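Local coordinates for DUF4276 family protein (Pyrococcus horikoshii, PDB 2P62), which is of unknown function but belongs to the DUF3226 family of the Toprim-like clan, consistent with, though not proof of, a nucleic-acid-related role, at residues A[165-169]-A[192-197]. Numbering follows the deposited sequence.
Sequences ILEKY and ILSIAN
A small methyl can act as the bump that fills a notch between two larger side chains, as Ala196 does between Ile165 and Tyr169. Segment 165-169 is a single helical turn ending before Tyr169, the first residue to leave helical phi/psi (-106/-109); 192-197 is the last turn of helix 186-196, ending likewise before Asn197, with Ala196 N hydrogen-bonded to Ile192 O at 2.8 Å. The nearest CA atoms are those of Ile165 and Ala196, 7.4 Å apart. Ile165 (m, m) and Tyr169 (chi1 m), one turn apart, form the notch walls: Ile165 CG2 sits 3.8 Å and Tyr169 CE1 3.4 Å from Ala196 CB. The small methyl lets the phenol lie obliquely, with Tyr169 OH 3.4 Å from Ala196 CA. Ile192 CG2, a turn earlier, touches Tyr169 CD2 (3.9 Å), while Leu193 CD1 meets Ile165 CG2 at 4.2 Å and Asn197 ND2 lies 4.2 Å from Ile165 CD1. No hydrogen bond joins the segments; the fit is mainly apolar. In this helical region beside the mixed sheet, Tyr211 of helix 204-218 touches Ile165 and Asn197, Met173 of helix 171-180 meets Leu166 and Ile192, and Lys180 of the second subunit hydrogen-bonds Ile195 O.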
ATOM      1  N   ILE A 165      -7.523  22.711   3.429  1.00 39.95           N
ATOM      2  CA  ILE A 165      -6.203  22.136   3.699  1.00 40.24           C
ATOM      3  C   ILE A 165      -5.091  22.831   2.905  1.00 39.66           C
ATOM      4  O   ILE A 165      -4.090  23.263   3.479  1.00 39.38           O
ATOM      5  CB  ILE A 165      -6.144  20.613   3.351  1.00 41.04           C
ATOM      6  CG1 ILE A 165      -7.238  19.832   4.097  1.00 41.07           C
ATOM      7  CG2 ILE A 165      -4.770  20.058   3.704  1.00 38.54           C
ATOM      8  CD1 ILE A 165      -7.090  19.806   5.600  1.00 44.66           C
ATOM      9  N   LEU A 166      -5.264  22.933   1.589  1.00 38.88           N
ATOM     10  CA  LEU A 166      -4.249  23.544   0.730  1.00 37.56           C
ATOM     11  C   LEU A 166      -3.986  24.999   1.086  1.00 39.24           C
ATOM     12  O   LEU A 166      -2.940  25.554   0.748  1.00 39.05           O
ATOM     13  CB  LEU A 166      -4.663  23.434  -0.739  1.00 35.11           C
ATOM     14  CG  LEU A 166      -4.949  22.021  -1.255  1.00 33.21           C
ATOM     15  CD1 LEU A 166      -5.086  22.043  -2.782  1.00 30.85           C
ATOM     16  CD2 LEU A 166      -3.825  21.094  -0.827  1.00 28.86           C
ATOM     17  N   GLU A 167      -4.955  25.606   1.758  1.00 40.58           N
ATOM     18  CA  GLU A 167      -4.863  26.985   2.202  1.00 42.55           C
ATOM     19  C   GLU A 167      -3.988  27.001   3.455  1.00 43.61           C
ATOM     20  O   GLU A 167      -3.033  27.772   3.549  1.00 42.93           O
ATOM     21  CB  GLU A 167      -6.261  27.512   2.525  1.00 45.75           C
ATOM     22  CG  GLU A 167      -6.285  28.882   3.173  1.00 51.09           C
ATOM     23  CD  GLU A 167      -5.450  29.888   2.407  1.00 57.06           C
ATOM     24  OE1 GLU A 167      -5.601  29.962   1.162  1.00 59.34           O
ATOM     25  OE2 GLU A 167      -4.645  30.607   3.050  1.00 57.68           O
ATOM     26  N   LYS A 168      -4.326  26.136   4.411  1.00 43.88           N
ATOM     27  CA  LYS A 168      -3.580  26.019   5.658  1.00 43.38           C
ATOM     28  C   LYS A 168      -2.105  25.801   5.358  1.00 44.69           C
ATOM     29  O   LYS A 168      -1.237  26.082   6.184  1.00 46.59           O
ATOM     30  CB  LYS A 168      -4.106  24.841   6.480  1.00 43.94           C
ATOM     31  CG  LYS A 168      -3.351  24.594   7.778  1.00 44.28           C
ATOM     32  CD  LYS A 168      -3.976  23.445   8.564  1.00 45.86           C
ATOM     33  CE  LYS A 168      -3.235  23.182   9.872  1.00 46.41           C
ATOM     34  NZ  LYS A 168      -3.854  22.067  10.640  1.00 47.38           N
ATOM     35  N   TYR A 169      -1.823  25.280   4.172  1.00 44.09           N
ATOM     36  CA  TYR A 169      -0.447  25.047   3.786  1.00 44.62           C
ATOM     37  C   TYR A 169      -0.030  26.097   2.764  1.00 47.50           C
ATOM     38  O   TYR A 169       0.117  27.267   3.112  1.00 52.33           O
ATOM     39  CB  TYR A 169      -0.272  23.603   3.268  1.00 39.99           C
ATOM     40  CG  TYR A 169      -0.202  22.596   4.413  1.00 34.81           C
ATOM     41  CD1 TYR A 169      -1.322  22.341   5.212  1.00 33.87           C
ATOM     42  CD2 TYR A 169       1.020  22.041   4.807  1.00 33.64           C
ATOM     43  CE1 TYR A 169      -1.224  21.581   6.388  1.00 32.05           C
ATOM     44  CE2 TYR A 169       1.132  21.277   5.983  1.00 32.13           C
ATOM     45  CZ  TYR A 169       0.008  21.060   6.775  1.00 34.31           C
ATOM     46  OH  TYR A 169       0.120  20.398   7.985  1.00 33.98           O
ATOM     47  N   ILE A 192       1.393  15.709   0.824  1.00 30.68           N
ATOM     48  CA  ILE A 192       1.327  16.829   1.746  1.00 29.70           C
ATOM     49  C   ILE A 192       0.095  16.582   2.594  1.00 30.81           C
ATOM     50  O   ILE A 192       0.083  16.871   3.792  1.00 33.46           O
ATOM     51  CB  ILE A 192       1.167  18.162   1.003  1.00 30.36           C
ATOM     52  CG1 ILE A 192       2.416  18.429   0.168  1.00 27.78           C
ATOM     53  CG2 ILE A 192       0.900  19.292   1.999  1.00 28.59           C
ATOM     54  CD1 ILE A 192       2.377  19.728  -0.569  1.00 30.40           C
ATOM     55  N   LEU A 193      -0.940  16.032   1.961  1.00 29.48           N
ATOM     56  CA  LEU A 193      -2.186  15.709   2.651  1.00 29.79           C
ATOM     57  C   LEU A 193      -1.921  14.676   3.756  1.00 31.10           C
ATOM     58  O   LEU A 193      -2.521  14.751   4.823  1.00 32.35           O
ATOM     59  CB  LEU A 193      -3.228  15.155   1.666  1.00 29.15           C
ATOM     60  CG  LEU A 193      -4.582  14.723   2.259  1.00 31.93           C
ATOM     61  CD1 LEU A 193      -5.311  15.939   2.819  1.00 32.41           C
ATOM     62  CD2 LEU A 193      -5.446  14.055   1.191  1.00 31.22           C
ATOM     63  N   SER A 194      -1.028  13.717   3.508  1.00 30.95           N
ATOM     64  CA  SER A 194      -0.710  12.703   4.513  1.00 31.80           C
ATOM     65  C   SER A 194      -0.129  13.374   5.758  1.00 32.54           C
ATOM     66  O   SER A 194      -0.416  12.986   6.896  1.00 31.11           O
ATOM     67  CB  SER A 194       0.311  11.694   3.975  1.00 31.94           C
ATOM     68  OG  SER A 194      -0.197  10.946   2.894  1.00 32.09           O
ATOM     69  N   ILE A 195       0.705  14.378   5.524  1.00 31.87           N
ATOM     70  CA  ILE A 195       1.339  15.120   6.599  1.00 31.78           C
ATOM     71  C   ILE A 195       0.320  16.005   7.304  1.00 33.18           C
ATOM     72  O   ILE A 195       0.291  16.075   8.534  1.00 34.83           O
ATOM     73  CB  ILE A 195       2.467  15.994   6.045  1.00 30.42           C
ATOM     74  CG1 ILE A 195       3.532  15.097   5.406  1.00 27.04           C
ATOM     75  CG2 ILE A 195       3.022  16.884   7.142  1.00 29.11           C
ATOM     76  CD1 ILE A 195       4.621  15.855   4.657  1.00 26.24           C
ATOM     77  N   ALA A 196      -0.526  16.672   6.523  1.00 32.63           N
ATOM     78  CA  ALA A 196      -1.537  17.556   7.088  1.00 30.41           C
ATOM     79  C   ALA A 196      -2.556  16.807   7.931  1.00 30.51           C
ATOM     80  O   ALA A 196      -3.172  17.391   8.817  1.00 31.94           O
ATOM     81  CB  ALA A 196      -2.247  18.321   5.977  1.00 26.69           C
ATOM     82  N   ASN A 197      -2.746  15.520   7.659  1.00 31.23           N
ATOM     83  CA  ASN A 197      -3.713  14.742   8.432  1.00 31.27           C
ATOM     84  C   ASN A 197      -3.010  13.772   9.365  1.00 31.57           C
ATOM     85  O   ASN A 197      -3.649  12.941  10.011  1.00 32.05           O
ATOM     86  CB  ASN A 197      -4.652  13.964   7.509  1.00 31.33           C
ATOM     87  CG  ASN A 197      -5.491  14.870   6.631  1.00 33.11           C
ATOM     88  OD1 ASN A 197      -6.366  14.407   5.903  1.00 34.66           O
ATOM     89  ND2 ASN A 197      -5.224  16.170   6.691  1.00 33.08           N
TER